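Long-range contacts in fiber (Bovine adenovirus 4, PDB 4UE0), which probably attaches the virion to its receptor on the host cell through this trimeric head domain, the C-terminal part of the fibre: residues 21-26 against 36-41; 10-15 against 52-57; 70-75 against 112-117; 59-64 against 90-95. One frame throughout, in Å; residues are numbered along the deposited sequence.

In the fold
Two four-stranded antiparallel sheets make up the head domain, and contacts 2 and 3 bridge them at their outermost strands. Contact 1 lies within one sheet, pairing strands 19-29 and 34-40. Contact 2 spans from strand 8-16, beside 19-29, to strand 51-55, and contact 3 from strand 70-77 to strand 114-120, beside 34-40. Their centres are about 10 Å and 9 Å from that of contact 1 and about 16 Å from each other. Contact 4 sets helix 58-61 and the following turn against strand 83-93. Along the chain contact 1 nests inside contact 2, whereas the segments of contacts 3 and 4 alternate. Contacts 1, 2 and 3 also touch neighbouring subunits, so inner and outermost strands both take part in the trimer.

Contact 1: 21-26 against 36-41; sequences IALGWQ and YILNCS
Gly24 O is gripped by one hydrogen bond, from Asn39 N at 2.8 Å with a nearly straight N-H...O angle of 172°, and is also approached by Leu38 CA, 3.4 Å from Gly24 O in a CA-H...O contact. The site belongs to the beta hairpin of strands 19-29 and 34-40, antiparallel here at 162°. Gly24 N returns the bond to Asn39 O over 2.9 Å, its donor above the carbonyl plane, and Gln26 and Ile37 form a second such hydrogen-bonded pair. Past the strand end, Ser41 N still reaches Ala22 O at 3.0 Å, nearly along the C=O axis. A water accepts from Ala22 N beside it, while its bond to Ser41 O is weak. Ser41 OG bonds to Ser117 and Thr119 of the second subunit.

The non-hydrogen-bonded pairs, Leu23 with Cys40 and Trp25 with Leu38, place their side chains on the sheet face covered by Leu60 of helix 58-61. Cys40 SG stands anti to its backbone N (chi1 -168°) and meets Leu23 CD2 at 3.8 Å. On the face of Gln26 and Ile37 these two side chains run alongside each other, with Gln26 NE2 3.6 Å from Ile37 CD1 and Gln26 OE1 3.6 Å from Ile37 CG2.

Contact 2: 10-15 against 52-57; sequences GSRVVG and IYFQAD
Arg12 and Phe54 meet end to end, with guanidinium and ring planes 77° apart. Phe54 CD2 lies over one face of the guanidinium, 3.8 Å from Arg12 NH1, so the edge of the charged group stays available for polar partners. Arg12 uses it in two directions. Its terminal nitrogens grip a single acceptor end-on: Arg12 NH1 bonds to Gln55 O at 2.9 Å and Arg12 NH2 to the same Gln55 O at 3.3 Å. Arg12 NH1 also makes a salt bridge to Asp57 OD1 at 3.0 Å, meeting the anti lone pair of that oxygen. The Arg12 and Asp57 side chains pass alongside in contrary senses, their flat groups 63° apart. All three bonds lie close to the guanidinium plane and so set its rotation; with the chain bent at chi2, Arg12 NE adds a weak bond to Val13 O.

Val14 comes to Phe54 crosswise. Val14 CG2 sits 3.7 Å from the Phe54 ring centroid and only 4° off the normal, a CH-pi contact over the ring centre, while Val14 CG1 touches Phe54 CB.

Asp57 OD2 is engaged separately: a water at 2.7 Å from Asp57 OD2 links it to Ser11 O, and the same oxygen caps Leu60 N. Both the helix N-terminus and Arg12 would tend to keep this carboxylate ionised. The contact joins two outermost strands, 8-16 of one sheet and 51-55 of the other, just before helix 58-61, with Leu23 of strand 19-29, Leu60 and Ile97 of strand 96-101 packed on Phe54.

Contact 3: 70-75 against 112-117; sequences FYASCT and SAWTAS
Strand segments 70-75 and 114-117 run antiparallel at 155°, but their axes come no closer than 6.1 Å, wider than in a directly hydrogen-bonded sheet. The direct bonds, confined to one end, are made by Ser112 in the loop before the second strand. Ser112 N donates to Thr75 O at 3.0 Å with an N-H...O angle of 163°, and Thr75 N donates to the side chain, Ser112 OG, at 2.9 Å. The chi1 of Ser112 sets OG between backbone N and carbonyl carbon. Elsewhere water fills in for backbone pairing: one molecule donates to both Ser73 O, at 2.8 Å, and Ala113 O, while another accepts from Ser117 N and donates to Tyr71 O.

Inside the gap the side chains form an apolar row. Ala116 CB meets Phe70 CB at 3.8 Å, and Ala72 CB lies 3.8 Å from Trp114 CE3. Further along the indole, Cys74 CB approaches Trp114 CD1 at 3.9 Å. Cys74 SG makes an oblique sulfur-aromatic contact with the five-membered ring of Trp114, 5.3 Å from its centroid and 53° off the normal. Trp114 CG occupies the crowded position between its backbone N and carbonyl carbon, which lays the indole along Ala72 and Cys74.

The flanks belong to the trimer: Tyr71 OH bonds to Thr75 OG1 of the third subunit, Thr75 OG1 to Tyr71 OH of the second, and Ser117 OG to Ser41 OG of the third. This is the margin of a beta sandwich, where the outermost strands of the two stacked sheets lie side by side, sealed by small residues, one tryptophan and bridging waters.

Contact 4: 59-64 against 90-95; sequences GLESIF and ISKKQS
Phe64 and Lys92 carry the first shell. Lys92 CB rests over one face of the Phe64 ring, 4.2 Å from its centroid and 27° off the normal, a CH-pi contact, and the chain then folds back so that Lys92 CE touches Phe64 CB at 3.7 Å. The side chain starts anti to the backbone N (chi1 -176°) and bends at both chi3 and chi4, which brings the ammonium round to Gln94 O: Lys92 NZ donates to it over 2.8 Å, from above the carbonyl plane. Glu61 crosses Lys92 roughly perpendicularly, and Glu61 OE2 to Lys92 NZ, at 3.7 Å, is a long salt bridge. The same Glu61 OE2 lies 3.4 Å from Ser95 CA. At the far end of the ring, Phe64 CZ meets Ile90 CG2 at 3.8 Å, with Ile90 O at the ring edge.

Glu61 and Phe64 project from helix 58-61 and the type I beta turn Glu61 to Phe64 onto the end of strand 83-93. The buried Leu60 side chain of the short helix reaches both sheets of the sandwich, touching Trp25 and Leu38 of one and Ile97 of the other.

Further out, Gly59 O accepts twice from Ser62, through Ser62 OG at 2.6 Å and through Ser62 N at 3.0 Å. Ser95 is tied by its backbone to Ala56, and Phe70 stacks edge-to-face with Phe64.

Contact 1: 21-26 against 36-41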
loop_
_atom_site.group_PDB
_atom_site.type_symbol
_atom_site.label_atom_id
_atom_site.label_comp_id
_atom_site.label_asym_id
_atom_site.label_seq_id
_atom_site.Cartn_x
_atom_site.Cartn_y
_atom_site.Cartn_z
ATOM N N ILE A 21 -11.922 1.544 -14.043
ATOM C CA ILE A 21 -11.210 1.649 -12.785
ATOM C C ILE A 21 -12.239 1.738 -11.678
ATOM O O ILE A 21 -13.368 2.201 -11.891
ATOM C CB ILE A 21 -10.249 2.824 -12.685
ATOM C CG1 ILE A 21 -10.945 4.166 -12.695
ATOM C CG2 ILE A 21 -9.189 2.706 -13.725
ATOM C CD1 ILE A 21 -10.044 5.261 -12.175
ATOM N N ALA A 22 -11.881 1.216 -10.511
ATOM C CA ALA A 22 -12.815 1.172 -9.391
ATOM C C ALA A 22 -12.168 1.815 -8.175
ATOM O O ALA A 22 -11.155 1.329 -7.664
ATOM C CB ALA A 22 -13.273 -0.244 -9.097
ATOM N N LEU A 23 -12.773 2.916 -7.749
ATOM C CA LEU A 23 -12.295 3.745 -6.640
ATOM C C LEU A 23 -13.132 3.558 -5.397
ATOM O O LEU A 23 -14.348 3.387 -5.481
ATOM C CB LEU A 23 -12.327 5.210 -7.033
ATOM C CG LEU A 23 -11.518 5.594 -8.269
ATOM C CD1 LEU A 23 -11.874 7.011 -8.730
ATOM C CD2 LEU A 23 -10.048 5.485 -7.945
ATOM N N GLY A 24 -12.457 3.588 -4.265
ATOM C CA GLY A 24 -13.099 3.603 -2.965
ATOM C C GLY A 24 -12.596 4.791 -2.206
ATOM O O GLY A 24 -11.461 5.247 -2.402
ATOM N N TRP A 25 -13.424 5.323 -1.337
ATOM C CA TRP A 25 -13.026 6.444 -0.502
ATOM C C TRP A 25 -13.566 6.263 0.899
ATOM O O TRP A 25 -14.585 5.563 1.111
ATOM C CB TRP A 25 -13.499 7.775 -1.108
ATOM C CG TRP A 25 -14.996 7.879 -1.248
ATOM C CD1 TRP A 25 -15.762 7.552 -2.356
ATOM C CD2 TRP A 25 -15.913 8.315 -0.246
ATOM N NE1 TRP A 25 -17.090 7.764 -2.078
ATOM C CE2 TRP A 25 -17.210 8.228 -0.793
ATOM C CE3 TRP A 25 -15.767 8.771 1.068
ATOM C CZ2 TRP A 25 -18.365 8.588 -0.061
ATOM C CZ3 TRP A 25 -16.914 9.124 1.800
ATOM C CH2 TRP A 25 -18.192 9.037 1.230
ATOM N N GLN A 26 -12.855 6.860 1.862
ATOM C CA GLN A 26 -13.289 6.850 3.267
ATOM C C GLN A 26 -12.877 8.154 3.934
ATOM O O GLN A 26 -11.829 8.743 3.620
ATOM C CB GLN A 26 -12.700 5.678 4.092
ATOM C CG GLN A 26 -12.532 4.336 3.398
ATOM C CD GLN A 26 -11.457 3.475 4.062
ATOM O OE1 GLN A 26 -10.682 2.777 3.391
ATOM N NE2 GLN A 26 -11.393 3.537 5.391
ATOM N N TYR A 36 -8.515 11.131 5.216
ATOM C CA TYR A 36 -9.170 11.046 3.912
ATOM C C TYR A 36 -8.418 9.994 3.123
ATOM O O TYR A 36 -7.225 10.146 2.868
ATOM C CB TYR A 36 -9.123 12.391 3.194
ATOM C CG TYR A 36 -9.832 13.457 3.975
ATOM C CD1 TYR A 36 -11.194 13.601 3.865
ATOM C CD2 TYR A 36 -9.149 14.274 4.863
ATOM C CE1 TYR A 36 -11.886 14.539 4.612
ATOM C CE2 TYR A 36 -9.825 15.232 5.612
ATOM C CZ TYR A 36 -11.196 15.359 5.474
ATOM O OH TYR A 36 -11.878 16.295 6.197
ATOM N N ILE A 37 -9.113 8.916 2.762
ATOM C CA ILE A 37 -8.513 7.760 2.087
ATOM C C ILE A 37 -9.129 7.636 0.697
ATOM O O ILE A 37 -10.357 7.680 0.546
ATOM C CB ILE A 37 -8.727 6.468 2.905
ATOM C CG1 ILE A 37 -7.924 6.532 4.209
ATOM C CG2 ILE A 37 -8.319 5.238 2.113
ATOM C CD1 ILE A 37 -8.431 5.623 5.299
ATOM N N LEU A 38 -8.264 7.444 -0.291
ATOM C CA LEU A 38 -8.682 7.146 -1.653
ATOM C C LEU A 38 -7.952 5.895 -2.102
ATOM O O LEU A 38 -6.724 5.845 -2.031
ATOM C CB LEU A 38 -8.336 8.292 -2.613
ATOM C CG LEU A 38 -8.759 8.106 -4.069
ATOM C CD1 LEU A 38 -10.259 7.934 -4.227
ATOM C CD2 LEU A 38 -8.275 9.273 -4.923
ATOM N N ASN A 39 -8.686 4.903 -2.585
ATOM C CA ASN A 39 -8.019 3.797 -3.168
ATOM C C ASN A 39 -8.578 3.360 -4.477
ATOM O O ASN A 39 -9.632 3.780 -4.898
ATOM C CB ASN A 39 -7.931 2.681 -2.203
ATOM C CG ASN A 39 -9.249 2.232 -1.742
ATOM O OD1 ASN A 39 -10.223 2.160 -2.511
ATOM N ND2 ASN A 39 -9.331 1.962 -0.447
ATOM N N CYS A 40 -7.794 2.539 -5.137
ATOM C CA CYS A 40 -8.126 2.058 -6.453
ATOM C C CYS A 40 -7.715 0.617 -6.563
ATOM O O CYS A 40 -6.606 0.249 -6.196
ATOM C CB CYS A 40 -7.359 2.901 -7.469
ATOM S SG CYS A 40 -7.851 2.709 -9.189
ATOM N N SER A 41 -8.612 -0.204 -7.098
ATOM C CA SER A 41 -8.261 -1.594 -7.389
ATOM C C SER A 41 -7.313 -1.689 -8.570
ATOM O O SER A 41 -7.160 -0.717 -9.341
ATOM C CB SER A 41 -9.517 -2.428 -7.643
ATOM O OG SER A 41 -10.302 -2.585 -6.475
HETATM O O HOH W 1 -9.733 -0.562 -10.630
#

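Contact 2: 10-15 against 52-57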
loop_
_atom_site.group_PDB
_atom_site.type_symbol
_atom_site.label_atom_id
_atom_site.label_comp_id
_atom_site.label_asym_id
_atom_site.label_seq_id
_atom_site.Cartn_x
_atom_site.Cartn_y
_atom_site.Cartn_z
ATOM N N GLY A 10 -17.463 5.061 0.498
ATOM C CA GLY A 10 -18.201 4.772 -0.731
ATOM C C GLY A 10 -17.303 4.278 -1.832
ATOM O O GLY A 10 -16.101 4.123 -1.646
ATOM N N SER A 11 -17.926 4.038 -2.974
ATOM C CA SER A 11 -17.255 3.549 -4.152
ATOM C C SER A 11 -17.751 4.250 -5.401
ATOM O O SER A 11 -18.877 4.772 -5.441
ATOM C CB SER A 11 -17.487 2.046 -4.334
ATOM O OG SER A 11 -16.890 1.319 -3.299
ATOM N N ARG A 12 -16.907 4.183 -6.428
ATOM C CA ARG A 12 -17.244 4.698 -7.745
ATOM C C ARG A 12 -16.494 3.874 -8.773
ATOM O O ARG A 12 -15.268 3.765 -8.730
ATOM C CB ARG A 12 -16.825 6.164 -7.841
ATOM C CG ARG A 12 -16.865 6.781 -9.226
ATOM C CD ARG A 12 -18.265 6.708 -9.825
ATOM N NE ARG A 12 -18.252 7.207 -11.193
ATOM C CZ ARG A 12 -18.207 8.496 -11.516
ATOM N NH1 ARG A 12 -18.224 9.441 -10.575
ATOM N NH2 ARG A 12 -18.142 8.843 -12.792
ATOM N N VAL A 13 -17.241 3.296 -9.695
ATOM C CA VAL A 13 -16.681 2.649 -10.841
ATOM C C VAL A 13 -16.645 3.684 -11.959
ATOM O O VAL A 13 -17.634 4.401 -12.165
ATOM C CB VAL A 13 -17.514 1.415 -11.197
ATOM C CG1 VAL A 13 -17.079 0.858 -12.526
ATOM C CG2 VAL A 13 -17.388 0.367 -10.105
ATOM N N VAL A 14 -15.507 3.807 -12.632
ATOM C CA VAL A 14 -15.350 4.758 -13.731
ATOM C C VAL A 14 -15.013 4.000 -14.999
ATOM O O VAL A 14 -13.988 3.324 -15.059
ATOM C CB VAL A 14 -14.202 5.740 -13.429
ATOM C CG1 VAL A 14 -14.016 6.745 -14.563
ATOM C CG2 VAL A 14 -14.460 6.476 -12.128
ATOM N N GLY A 15 -15.856 4.139 -16.017
ATOM C CA GLY A 15 -15.492 3.709 -17.357
ATOM C C GLY A 15 -14.693 4.809 -18.038
ATOM O O GLY A 15 -15.143 5.943 -18.130
ATOM N N ILE A 52 -6.451 9.879 -16.299
ATOM C CA ILE A 52 -7.821 9.406 -16.250
ATOM C C ILE A 52 -8.627 10.477 -15.547
ATOM O O ILE A 52 -8.261 10.914 -14.465
ATOM C CB ILE A 52 -7.937 8.079 -15.483
ATOM C CG1 ILE A 52 -7.184 6.976 -16.219
ATOM C CG2 ILE A 52 -9.383 7.707 -15.280
ATOM C CD1 ILE A 52 -7.050 5.688 -15.416
ATOM N N TYR A 53 -9.702 10.936 -16.183
ATOM C CA TYR A 53 -10.524 11.989 -15.603
ATOM C C TYR A 53 -11.991 11.602 -15.715
ATOM O O TYR A 53 -12.383 10.795 -16.566
ATOM C CB TYR A 53 -10.248 13.330 -16.299
ATOM C CG TYR A 53 -10.469 13.289 -17.762
ATOM C CD1 TYR A 53 -11.759 13.306 -18.299
ATOM C CD2 TYR A 53 -9.408 13.159 -18.628
ATOM C CE1 TYR A 53 -11.963 13.183 -19.639
ATOM C CE2 TYR A 53 -9.617 13.090 -19.997
ATOM C CZ TYR A 53 -10.911 13.089 -20.498
ATOM O OH TYR A 53 -11.121 12.980 -21.863
ATOM N N PHE A 54 -12.808 12.205 -14.877
ATOM C CA PHE A 54 -14.214 11.911 -14.834
ATOM C C PHE A 54 -14.899 12.922 -13.925
ATOM O O PHE A 54 -14.262 13.646 -13.165
ATOM C CB PHE A 54 -14.457 10.472 -14.332
ATOM C CG PHE A 54 -13.910 10.214 -12.959
ATOM C CD1 PHE A 54 -12.570 9.868 -12.778
ATOM C CD2 PHE A 54 -14.735 10.330 -11.856
ATOM C CE1 PHE A 54 -12.076 9.652 -11.514
ATOM C CE2 PHE A 54 -14.256 10.109 -10.598
ATOM C CZ PHE A 54 -12.931 9.769 -10.423
ATOM N N GLN A 55 -16.213 12.929 -14.002
ATOM C CA GLN A 55 -17.011 13.831 -13.195
ATOM C C GLN A 55 -17.397 13.102 -11.916
ATOM O O GLN A 55 -17.922 11.978 -11.940
ATOM C CB GLN A 55 -18.215 14.329 -13.985
ATOM C CG GLN A 55 -18.872 15.577 -13.435
ATOM C CD GLN A 55 -19.938 16.092 -14.380
ATOM O OE1 GLN A 55 -20.167 15.524 -15.455
ATOM N NE2 GLN A 55 -20.591 17.171 -13.990
ATOM N N ALA A 56 -17.110 13.746 -10.792
ATOM C CA ALA A 56 -17.257 13.111 -9.501
ATOM C C ALA A 56 -18.654 13.180 -9.044
ATOM O O ALA A 56 -19.346 14.159 -9.297
ATOM C CB ALA A 56 -16.379 13.774 -8.460
ATOM N N ASP A 57 -19.005 12.127 -8.318
ATOM C CA ASP A 57 -20.198 12.040 -7.502
ATOM C C ASP A 57 -19.973 12.765 -6.158
ATOM O O ASP A 57 -18.832 13.048 -5.740
ATOM C CB ASP A 57 -20.503 10.548 -7.249
ATOM C CG ASP A 57 -19.261 9.763 -6.759
ATOM O OD1 ASP A 57 -18.364 9.457 -7.563
ATOM O OD2 ASP A 57 -19.198 9.471 -5.563
HETATM O O HOH W 2 -19.092 7.290 -3.922
#

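Contact 3: 70-75 against 112-117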
loop_
_atom_site.group_PDB
_atom_site.type_symbol
_atom_site.label_atom_id
_atom_site.label_comp_id
_atom_site.label_asym_id
_atom_site.label_seq_id
_atom_site.Cartn_x
_atom_site.Cartn_y
_atom_site.Cartn_z
ATOM N N PHE A 70 -3.953 14.264 -3.642
ATOM C CA PHE A 70 -3.503 12.973 -3.161
ATOM C C PHE A 70 -2.323 12.507 -4.016
ATOM O O PHE A 70 -2.320 12.704 -5.232
ATOM C CB PHE A 70 -4.618 11.950 -3.241
ATOM C CG PHE A 70 -5.769 12.208 -2.318
ATOM C CD1 PHE A 70 -6.868 12.956 -2.720
ATOM C CD2 PHE A 70 -5.797 11.638 -1.055
ATOM C CE1 PHE A 70 -7.919 13.180 -1.852
ATOM C CE2 PHE A 70 -6.870 11.846 -0.204
ATOM C CZ PHE A 70 -7.919 12.617 -0.599
ATOM N N TYR A 71 -1.344 11.864 -3.365
ATOM C CA TYR A 71 -0.193 11.308 -4.071
ATOM C C TYR A 71 0.019 9.870 -3.608
ATOM O O TYR A 71 0.191 9.596 -2.431
ATOM C CB TYR A 71 1.099 12.156 -3.844
ATOM C CG TYR A 71 2.283 11.508 -4.494
ATOM C CD1 TYR A 71 2.401 11.437 -5.893
ATOM C CD2 TYR A 71 3.199 10.825 -3.740
ATOM C CE1 TYR A 71 3.394 10.715 -6.497
ATOM C CE2 TYR A 71 4.226 10.103 -4.334
ATOM C CZ TYR A 71 4.301 10.001 -5.720
ATOM O OH TYR A 71 5.264 9.243 -6.332
ATOM N N ALA A 72 0.071 8.949 -4.573
ATOM C CA ALA A 72 0.327 7.533 -4.332
ATOM C C ALA A 72 1.240 7.003 -5.419
ATOM O O ALA A 72 1.690 7.751 -6.286
ATOM C CB ALA A 72 -0.981 6.755 -4.278
ATOM N N SER A 73 1.561 5.714 -5.395
ATOM C CA SER A 73 2.312 5.088 -6.464
ATOM C C SER A 73 1.705 3.752 -6.824
ATOM O O SER A 73 0.959 3.147 -6.040
ATOM C CB SER A 73 3.790 4.913 -6.138
ATOM O OG SER A 73 3.953 3.909 -5.160
ATOM N N CYS A 74 2.013 3.301 -8.020
ATOM C CA CYS A 74 1.613 2.001 -8.506
ATOM C C CYS A 74 2.670 1.476 -9.431
ATOM O O CYS A 74 3.635 2.182 -9.748
ATOM C CB CYS A 74 0.234 2.085 -9.180
ATOM S SG CYS A 74 0.207 3.062 -10.675
ATOM N N THR A 75 2.508 0.227 -9.886
ATOM C CA THR A 75 3.490 -0.393 -10.762
ATOM C C THR A 75 2.818 -1.157 -11.891
ATOM O O THR A 75 1.656 -1.530 -11.827
ATOM C CB THR A 75 4.420 -1.367 -10.007
ATOM O OG1 THR A 75 3.691 -2.530 -9.590
ATOM C CG2 THR A 75 5.115 -0.696 -8.813
ATOM N N SER A 112 -0.976 -2.207 -10.548
ATOM C CA SER A 112 -1.298 -2.594 -9.177
ATOM C C SER A 112 -2.270 -1.617 -8.497
ATOM O O SER A 112 -2.311 -0.436 -8.806
ATOM C CB SER A 112 -0.028 -2.699 -8.352
ATOM O OG SER A 112 0.729 -1.505 -8.387
ATOM N N ALA A 113 -3.060 -2.154 -7.554
ATOM C CA ALA A 113 -3.905 -1.356 -6.710
ATOM C C ALA A 113 -3.056 -0.383 -5.884
ATOM O O ALA A 113 -1.918 -0.654 -5.518
ATOM C CB ALA A 113 -4.675 -2.261 -5.779
ATOM N N TRP A 114 -3.658 0.746 -5.547
ATOM C CA TRP A 114 -2.973 1.765 -4.753
ATOM C C TRP A 114 -3.923 2.389 -3.784
ATOM O O TRP A 114 -5.138 2.365 -3.938
ATOM C CB TRP A 114 -2.317 2.834 -5.652
ATOM C CG TRP A 114 -3.225 3.492 -6.650
ATOM C CD1 TRP A 114 -3.348 3.169 -7.961
ATOM C CD2 TRP A 114 -4.094 4.620 -6.437
ATOM N NE1 TRP A 114 -4.214 4.017 -8.578
ATOM C CE2 TRP A 114 -4.708 4.900 -7.656
ATOM C CE3 TRP A 114 -4.426 5.400 -5.321
ATOM C CZ2 TRP A 114 -5.662 5.908 -7.791
ATOM C CZ3 TRP A 114 -5.389 6.371 -5.452
ATOM C CH2 TRP A 114 -5.990 6.619 -6.683
ATOM N N THR A 115 -3.325 3.008 -2.773
ATOM C CA THR A 115 -4.058 3.742 -1.781
ATOM C C THR A 115 -3.322 5.026 -1.421
ATOM O O THR A 115 -2.119 4.995 -1.234
ATOM C CB THR A 115 -4.221 2.965 -0.435
ATOM O OG1 THR A 115 -4.950 1.753 -0.641
ATOM C CG2 THR A 115 -4.955 3.830 0.613
ATOM N N ALA A 116 -4.073 6.101 -1.273
ATOM C CA ALA A 116 -3.561 7.393 -0.833
ATOM C C ALA A 116 -4.250 7.789 0.454
ATOM O O ALA A 116 -5.422 7.453 0.678
ATOM C CB ALA A 116 -3.815 8.472 -1.882
ATOM N N SER A 117 -3.564 8.542 1.314
ATOM C CA SER A 117 -4.132 8.980 2.586
ATOM C C SER A 117 -3.626 10.377 2.911
ATOM O O SER A 117 -2.409 10.609 2.884
ATOM C CB SER A 117 -3.645 8.042 3.742
ATOM O OG SER A 117 -4.029 8.549 5.017
HETATM O O HOH W 3 -1.116 9.438 -0.010
HETATM O O HOH W 4 0.428 0.619 -5.020
#

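Contact 4: 59-64 against 90-95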
loop_
_atom_site.group_PDB
_atom_site.type_symbol
_atom_site.label_atom_id
_atom_site.label_comp_id
_atom_site.label_asym_id
_atom_site.label_seq_id
_atom_site.Cartn_x
_atom_site.Cartn_y
_atom_site.Cartn_z
ATOM N N GLY A 59 -20.163 11.703 -3.083
ATOM C CA GLY A 59 -19.380 10.939 -2.126
ATOM C C GLY A 59 -17.900 11.207 -2.342
ATOM O O GLY A 59 -17.167 11.613 -1.445
ATOM N N LEU A 60 -17.455 11.017 -3.566
ATOM C CA LEU A 60 -16.042 11.139 -3.850
ATOM C C LEU A 60 -15.556 12.572 -3.700
ATOM O O LEU A 60 -14.438 12.850 -3.226
ATOM C CB LEU A 60 -15.802 10.642 -5.252
ATOM C CG LEU A 60 -14.389 10.365 -5.656
ATOM C CD1 LEU A 60 -13.598 9.505 -4.666
ATOM C CD2 LEU A 60 -14.475 9.678 -6.996
ATOM N N GLU A 61 -16.385 13.515 -4.116
ATOM C CA GLU A 61 -15.974 14.892 -3.999
ATOM C C GLU A 61 -15.683 15.237 -2.531
ATOM O O GLU A 61 -14.885 16.142 -2.277
ATOM C CB GLU A 61 -17.029 15.843 -4.529
ATOM C CG GLU A 61 -17.050 16.075 -6.028
ATOM C CD GLU A 61 -17.982 17.214 -6.399
ATOM O OE1 GLU A 61 -19.197 17.064 -6.171
ATOM O OE2 GLU A 61 -17.513 18.255 -6.898
ATOM N N SER A 62 -16.336 14.541 -1.580
ATOM C CA SER A 62 -16.249 14.893 -0.157
ATOM C C SER A 62 -14.858 14.705 0.442
ATOM O O SER A 62 -14.596 15.246 1.521
ATOM C CB SER A 62 -17.325 14.143 0.663
ATOM O OG SER A 62 -17.071 12.745 0.860
ATOM N N ILE A 63 -13.974 13.954 -0.220
ATOM C CA ILE A 63 -12.661 13.715 0.354
ATOM C C ILE A 63 -11.643 14.773 -0.098
ATOM O O ILE A 63 -10.496 14.789 0.389
ATOM C CB ILE A 63 -12.118 12.282 0.069
ATOM C CG1 ILE A 63 -11.762 12.090 -1.416
ATOM C CG2 ILE A 63 -13.077 11.207 0.570
ATOM C CD1 ILE A 63 -10.964 10.853 -1.694
ATOM N N PHE A 64 -12.034 15.634 -1.040
ATOM C CA PHE A 64 -11.119 16.652 -1.569
ATOM C C PHE A 64 -11.301 17.958 -0.814
ATOM O O PHE A 64 -11.811 18.937 -1.330
ATOM C CB PHE A 64 -11.288 16.844 -3.092
ATOM C CG PHE A 64 -10.853 15.642 -3.904
ATOM C CD1 PHE A 64 -11.721 14.574 -4.082
ATOM C CD2 PHE A 64 -9.567 15.546 -4.462
ATOM C CE1 PHE A 64 -11.361 13.477 -4.810
ATOM C CE2 PHE A 64 -9.202 14.425 -5.188
ATOM C CZ PHE A 64 -10.099 13.387 -5.350
ATOM N N ILE A 90 -3.830 12.727 -7.672
ATOM C CA ILE A 90 -5.269 12.814 -7.837
ATOM C C ILE A 90 -5.758 14.138 -7.283
ATOM O O ILE A 90 -5.564 14.464 -6.127
ATOM C CB ILE A 90 -6.021 11.674 -7.152
ATOM C CG1 ILE A 90 -5.391 10.308 -7.443
ATOM C CG2 ILE A 90 -7.473 11.715 -7.613
ATOM C CD1 ILE A 90 -4.365 9.814 -6.425
ATOM N N SER A 91 -6.327 14.923 -8.188
ATOM C CA SER A 91 -6.727 16.309 -7.937
ATOM C C SER A 91 -8.179 16.536 -8.408
ATOM O O SER A 91 -8.713 15.723 -9.161
ATOM C CB SER A 91 -5.764 17.256 -8.677
ATOM O OG SER A 91 -5.723 17.026 -10.070
ATOM N N LYS A 92 -8.778 17.623 -7.931
ATOM C CA LYS A 92 -10.120 17.997 -8.328
ATOM C C LYS A 92 -10.124 19.464 -8.751
ATOM O O LYS A 92 -9.513 20.323 -8.098
ATOM C CB LYS A 92 -11.081 17.775 -7.171
ATOM C CG LYS A 92 -12.525 18.053 -7.517
ATOM C CD LYS A 92 -13.475 17.569 -6.441
ATOM C CE LYS A 92 -13.633 18.585 -5.335
ATOM N NZ LYS A 92 -14.376 19.792 -5.801
ATOM N N LYS A 93 -10.810 19.744 -9.855
ATOM C CA LYS A 93 -11.155 21.103 -10.256
ATOM C C LYS A 93 -12.645 21.073 -10.584
ATOM O O LYS A 93 -13.072 20.330 -11.461
ATOM C CB LYS A 93 -10.318 21.584 -11.439
ATOM C CG LYS A 93 -10.663 23.021 -11.799
ATOM C CD LYS A 93 -9.888 23.598 -12.974
ATOM C CE LYS A 93 -10.257 25.075 -13.174
ATOM N NZ LYS A 93 -9.895 25.684 -14.495
ATOM N N GLN A 94 -13.418 21.858 -9.842
ATOM C CA GLN A 94 -14.878 21.811 -9.869
ATOM C C GLN A 94 -15.265 20.381 -9.562
ATOM O O GLN A 94 -14.784 19.836 -8.579
ATOM C CB GLN A 94 -15.425 22.370 -11.185
ATOM C CG GLN A 94 -14.944 23.792 -11.409
ATOM C CD GLN A 94 -15.451 24.382 -12.688
ATOM O OE1 GLN A 94 -14.860 24.202 -13.761
ATOM N NE2 GLN A 94 -16.560 25.078 -12.594
ATOM N N SER A 95 -16.081 19.765 -10.393
ATOM C CA SER A 95 -16.541 18.410 -10.177
ATOM C C SER A 95 -15.688 17.377 -10.931
ATOM O O SER A 95 -15.998 16.192 -10.873
ATOM C CB SER A 95 -18.024 18.316 -10.558
ATOM O OG SER A 95 -18.223 18.745 -11.900
#